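Local coordinates for Cj0977 (Campylobacter jejuni, PDB 3BNV), which is of unknown biochemical function but acts as a sigma28-regulated, nonflagellar virulence factor and adopts the hot-dog fold as a two-chain assembly, at residues T33-T38 and D67-A72; Y76-S81 and I139-T144. All coordinates share one frame; numbering follows the deposited sequence.

In the fold
Both contacts involve helix 67-82, the central helix of the hot-dog fold. Interaction 1 uses its early turns, which meet the short helical turn 33-36 leading into edge strand 38-43; interaction 2 uses its later turns, which lie on strand 132-143 inside the curved sheet. The two centres are about 15 Å apart, and Y76 bridges them: it belongs to the helix segment of interaction 2, yet its CD1 lies 3.7 Å from A36 O of interaction 1. Both regions also reach the second subunit, F71 stacking on F71 of that subunit and Y76 and Q79 packing on its F66. The same helix thus takes part in the core and the dimer interface.

Interaction 1: T33-T38 and D67-A72; sequences TSLAGT and DAFIFA
L35 and A36, in the short helical turn that leads into the first strand of the hot-dog fold, lie against F69 and A72 in the early part of the central helix 67-82. The backbones come closest at A36 and A72, whose CA atoms are 5.3 Å apart. A72 points its methyl at the turn, where CB stands 4.4 Å from A36 CB and also faces L35 O. In the other direction, A36 CB rests 4.2 Å from A72 O, so the two alanines meet through methyl and carbonyl alike.

F69 makes the second half of the contact. With CG turned anti to its own carbonyl carbon (chi1 -65°), the ring leaves the helix toward the turn and presents its edge to L35: L35 O sits near the ring plane, 3.8 Å from F69 CD1. The leucine side chain adds a looser apolar touch, CD2 to F69 CE1 at 4.4 Å. G37 then takes a positive phi of 97°, ending the helical turn and leading into T38, which pairs through its backbone with I50.

Around this buried patch, L31 packs on A36, while E56 and M57 border L35 and F69 respectively. Farther round helix 67-82, F71 touches I89, S92 and C94 of strand 87-96, and A72 packs on A68 of the second subunit.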
loop_
_atom_site.group_PDB
_atom_site.type_symbol
_atom_site.label_atom_id
_atom_site.label_comp_id
_atom_site.label_asym_id
_atom_site.label_seq_id
_atom_site.Cartn_x
_atom_site.Cartn_y
_atom_site.Cartn_z
ATOM N N THR A 33 7.263 8.874 7.043
ATOM C CA THR A 33 7.987 9.011 5.789
ATOM C C THR A 33 9.036 7.912 5.607
ATOM O O THR A 33 9.637 7.795 4.520
ATOM C CB THR A 33 8.682 10.402 5.639
ATOM O OG1 THR A 33 9.661 10.578 6.656
ATOM C CG2 THR A 33 7.692 11.532 5.758
ATOM N N SER A 34 9.267 7.120 6.657
ATOM C CA SER A 34 10.234 6.017 6.607
ATOM C C SER A 34 9.621 4.804 5.917
ATOM O O SER A 34 10.346 3.865 5.541
ATOM C CB SER A 34 10.623 5.578 8.017
ATOM O OG SER A 34 11.383 6.571 8.681
ATOM N N LEU A 35 8.292 4.807 5.785
ATOM C CA LEU A 35 7.565 3.675 5.220
ATOM C C LEU A 35 6.966 4.033 3.864
ATOM O O LEU A 35 6.734 3.150 3.022
ATOM C CB LEU A 35 6.411 3.247 6.134
ATOM C CG LEU A 35 6.607 2.823 7.595
ATOM C CD1 LEU A 35 5.266 2.655 8.235
ATOM C CD2 LEU A 35 7.368 1.508 7.704
ATOM N N ALA A 36 6.695 5.318 3.646
ATOM C CA ALA A 36 6.053 5.727 2.407
ATOM C C ALA A 36 6.960 6.569 1.520
ATOM O O ALA A 36 6.597 6.930 0.416
ATOM C CB ALA A 36 4.761 6.466 2.693
ATOM N N GLY A 37 8.153 6.894 2.003
ATOM C CA GLY A 37 9.055 7.700 1.208
ATOM C C GLY A 37 8.996 9.173 1.583
ATOM O O GLY A 37 8.220 9.585 2.461
ATOM N N THR A 38 9.824 9.957 0.906
ATOM C CA THR A 38 9.891 11.391 1.113
ATOM C C THR A 38 9.611 12.159 -0.172
ATOM O O THR A 38 10.090 11.805 -1.240
ATOM C CB THR A 38 11.278 11.773 1.563
ATOM O OG1 THR A 38 11.539 11.137 2.816
ATOM C CG2 THR A 38 11.409 13.243 1.691
ATOM N N ASP A 67 5.197 -5.768 -1.823
ATOM C CA ASP A 67 4.767 -4.854 -2.872
ATOM C C ASP A 67 3.960 -3.657 -2.354
ATOM O O ASP A 67 4.034 -2.556 -2.915
ATOM C CB ASP A 67 3.989 -5.618 -3.931
ATOM C CG ASP A 67 4.859 -6.628 -4.703
ATOM O OD1 ASP A 67 4.606 -7.865 -4.642
ATOM O OD2 ASP A 67 5.795 -6.184 -5.407
ATOM N N ALA A 68 3.213 -3.840 -1.274
ATOM C CA ALA A 68 2.384 -2.764 -0.740
ATOM C C ALA A 68 3.163 -1.508 -0.394
ATOM O O ALA A 68 2.616 -0.400 -0.424
ATOM C CB ALA A 68 1.618 -3.238 0.458
ATOM N N PHE A 69 4.437 -1.647 -0.077
ATOM C CA PHE A 69 5.226 -0.451 0.232
ATOM C C PHE A 69 5.458 0.374 -1.003
ATOM O O PHE A 69 5.541 1.598 -0.938
ATOM C CB PHE A 69 6.526 -0.796 0.939
ATOM C CG PHE A 69 6.291 -1.384 2.273
ATOM C CD1 PHE A 69 5.903 -0.581 3.317
ATOM C CD2 PHE A 69 6.332 -2.752 2.455
ATOM C CE1 PHE A 69 5.630 -1.107 4.553
ATOM C CE2 PHE A 69 6.063 -3.293 3.674
ATOM C CZ PHE A 69 5.706 -2.473 4.735
ATOM N N ILE A 70 5.523 -0.290 -2.152
ATOM C CA ILE A 70 5.659 0.465 -3.374
ATOM C C ILE A 70 4.357 1.214 -3.545
ATOM O O ILE A 70 4.365 2.400 -3.887
ATOM C CB ILE A 70 5.848 -0.443 -4.553
ATOM C CG1 ILE A 70 7.050 -1.339 -4.349
ATOM C CG2 ILE A 70 6.028 0.343 -5.808
ATOM C CD1 ILE A 70 7.013 -2.528 -5.373
ATOM N N PHE A 71 3.237 0.531 -3.283
ATOM C CA PHE A 71 1.946 1.185 -3.401
ATOM C C PHE A 71 1.881 2.342 -2.418
ATOM O O PHE A 71 1.502 3.443 -2.778
ATOM C CB PHE A 71 0.785 0.228 -3.164
ATOM C CG PHE A 71 -0.593 0.890 -3.264
ATOM C CD1 PHE A 71 -1.225 1.400 -2.151
ATOM C CD2 PHE A 71 -1.248 0.999 -4.485
ATOM C CE1 PHE A 71 -2.488 1.992 -2.256
ATOM C CE2 PHE A 71 -2.489 1.612 -4.580
ATOM C CZ PHE A 71 -3.111 2.094 -3.464
ATOM N N ALA A 72 2.282 2.114 -1.175
ATOM C CA ALA A 72 2.266 3.199 -0.227
ATOM C C ALA A 72 2.988 4.409 -0.783
ATOM O O ALA A 72 2.477 5.514 -0.702
ATOM C CB ALA A 72 2.877 2.774 1.078
#

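Interaction 2: Y76-S81 and I139-T144; sequences YVAQAS and IQVVST
Apolar packing of A78 against I139 and V141 makes up the direct contact. A78 CB points from the helix at the strand and settles on the I139 side chain, 4.0 Å from I139 CG2 and 4.1 Å from I139 CD1. Several parts of the isoleucine therefore touch a single methyl: its CG2 branch is anti to the backbone N, CG1 lies beside that N (chi1 -67°), and with chi2 extended (-174°) the chain places CD1 near the alanine too. V141, two residues on and also directed at the helix, brings its CG2 methyl to 4.4 Å from A78 CB and 4.2 Å from A78 O.

This is helix-on-sheet packing of the hot-dog fold, in which the curved antiparallel sheet wraps round the central helix 67-82. Having just a methyl at A78 probably lets the helix lie near the strand; the CA atoms of A78 and I139 are 6.7 Å apart. Q140, between the two packing residues, points away from the helix.

Hydrogen bonding holds the surrounding elements. Strand 132-143 pairs on one edge with strand 120-129, through I139 with V123 and V141 with R121, and on the other with strand 87-96, through V142 with V88. On the helix, Q79 OE1 bonds to S87 OG, while Q79 NE2 makes a weak bond to N75 OD1.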
loop_
_atom_site.group_PDB
_atom_site.type_symbol
_atom_site.label_atom_id
_atom_site.label_comp_id
_atom_site.label_asym_id
_atom_site.label_seq_id
_atom_site.Cartn_x
_atom_site.Cartn_y
_atom_site.Cartn_z
ATOM N N TYR A 76 1.339 8.056 -1.583
ATOM C CA TYR A 76 1.803 9.306 -1.002
ATOM C C TYR A 76 2.113 10.354 -2.086
ATOM O O TYR A 76 1.571 11.453 -2.064
ATOM C CB TYR A 76 2.965 8.999 -0.068
ATOM C CG TYR A 76 3.540 10.131 0.732
ATOM C CD1 TYR A 76 4.891 10.184 0.980
ATOM C CD2 TYR A 76 2.750 11.108 1.272
ATOM C CE1 TYR A 76 5.444 11.201 1.732
ATOM C CE2 TYR A 76 3.303 12.148 2.024
ATOM C CZ TYR A 76 4.647 12.186 2.247
ATOM O OH TYR A 76 5.218 13.195 2.992
ATOM N N VAL A 77 2.954 10.024 -3.049
ATOM C CA VAL A 77 3.293 10.998 -4.086
ATOM C C VAL A 77 2.069 11.399 -4.965
ATOM O O VAL A 77 1.976 12.532 -5.427
ATOM C CB VAL A 77 4.510 10.571 -4.933
ATOM C CG1 VAL A 77 4.125 9.561 -5.978
ATOM C CG2 VAL A 77 5.087 11.738 -5.615
ATOM N N ALA A 78 1.120 10.499 -5.182
ATOM C CA ALA A 78 -0.126 10.906 -5.849
ATOM C C ALA A 78 -0.820 12.018 -5.082
ATOM O O ALA A 78 -1.225 13.030 -5.653
ATOM C CB ALA A 78 -1.089 9.743 -5.989
ATOM N N GLN A 79 -0.993 11.830 -3.780
ATOM C CA GLN A 79 -1.631 12.870 -3.005
ATOM C C GLN A 79 -0.795 14.128 -2.982
ATOM O O GLN A 79 -1.336 15.212 -3.017
ATOM C CB GLN A 79 -1.938 12.413 -1.590
ATOM C CG GLN A 79 -2.941 11.276 -1.515
ATOM C CD GLN A 79 -3.571 11.193 -0.157
ATOM O OE1 GLN A 79 -4.341 12.066 0.216
ATOM N NE2 GLN A 79 -3.238 10.167 0.603
ATOM N N ALA A 80 0.529 14.008 -2.966
ATOM C CA ALA A 80 1.347 15.213 -2.965
ATOM C C ALA A 80 1.194 16.020 -4.255
ATOM O O ALA A 80 1.369 17.232 -4.249
ATOM C CB ALA A 80 2.759 14.880 -2.727
ATOM N N SER A 81 0.858 15.352 -5.350
ATOM C CA SER A 81 0.697 16.020 -6.637
ATOM C C SER A 81 -0.519 16.929 -6.666
ATOM O O SER A 81 -0.595 17.820 -7.484
ATOM C CB SER A 81 0.567 14.998 -7.763
ATOM O OG SER A 81 -0.689 14.354 -7.701
ATOM N N ILE A 139 -4.026 6.577 -9.806
ATOM C CA ILE A 139 -4.653 6.689 -8.498
ATOM C C ILE A 139 -5.676 7.812 -8.471
ATOM O O ILE A 139 -5.406 8.918 -8.912
ATOM C CB ILE A 139 -3.580 6.906 -7.437
ATOM C CG1 ILE A 139 -2.727 5.640 -7.331
ATOM C CG2 ILE A 139 -4.196 7.220 -6.124
ATOM C CD1 ILE A 139 -1.736 5.707 -6.227
ATOM N N GLN A 140 -6.858 7.528 -7.958
ATOM C CA GLN A 140 -7.912 8.520 -7.936
ATOM C C GLN A 140 -7.963 9.199 -6.572
ATOM O O GLN A 140 -8.228 8.561 -5.578
ATOM C CB GLN A 140 -9.246 7.860 -8.277
ATOM C CG GLN A 140 -9.386 7.377 -9.720
ATOM C CD GLN A 140 -10.792 6.824 -9.999
ATOM O OE1 GLN A 140 -11.299 5.977 -9.242
ATOM N NE2 GLN A 140 -11.437 7.313 -11.078
ATOM N N VAL A 141 -7.684 10.500 -6.549
ATOM C CA VAL A 141 -7.673 11.299 -5.329
ATOM C C VAL A 141 -8.917 12.178 -5.279
ATOM O O VAL A 141 -9.268 12.783 -6.253
ATOM C CB VAL A 141 -6.465 12.257 -5.276
ATOM C CG1 VAL A 141 -6.418 12.960 -3.928
ATOM C CG2 VAL A 141 -5.134 11.535 -5.562
ATOM N N VAL A 142 -9.589 12.240 -4.138
ATOM C CA VAL A 142 -10.704 13.159 -3.963
ATOM C C VAL A 142 -10.424 14.054 -2.766
ATOM O O VAL A 142 -9.850 13.599 -1.759
ATOM C CB VAL A 142 -12.043 12.432 -3.701
ATOM C CG1 VAL A 142 -13.074 13.424 -3.312
ATOM C CG2 VAL A 142 -12.510 11.666 -4.937
ATOM N N SER A 143 -10.830 15.320 -2.861
ATOM C CA SER A 143 -10.611 16.240 -1.747
ATOM C C SER A 143 -11.894 16.861 -1.230
ATOM O O SER A 143 -12.938 16.864 -1.895
ATOM C CB SER A 143 -9.567 17.310 -2.082
ATOM O OG SER A 143 -9.917 18.040 -3.238
ATOM N N THR A 144 -11.843 17.350 -0.009
ATOM C CA THR A 144 -13.003 18.020 0.513
ATOM C C THR A 144 -12.567 19.347 1.113
ATOM O O THR A 144 -11.363 19.582 1.318
ATOM C CB THR A 144 -13.762 17.116 1.504
ATOM O OG1 THR A 144 -12.843 16.575 2.464
ATOM C CG2 THR A 144 -14.406 15.952 0.756
#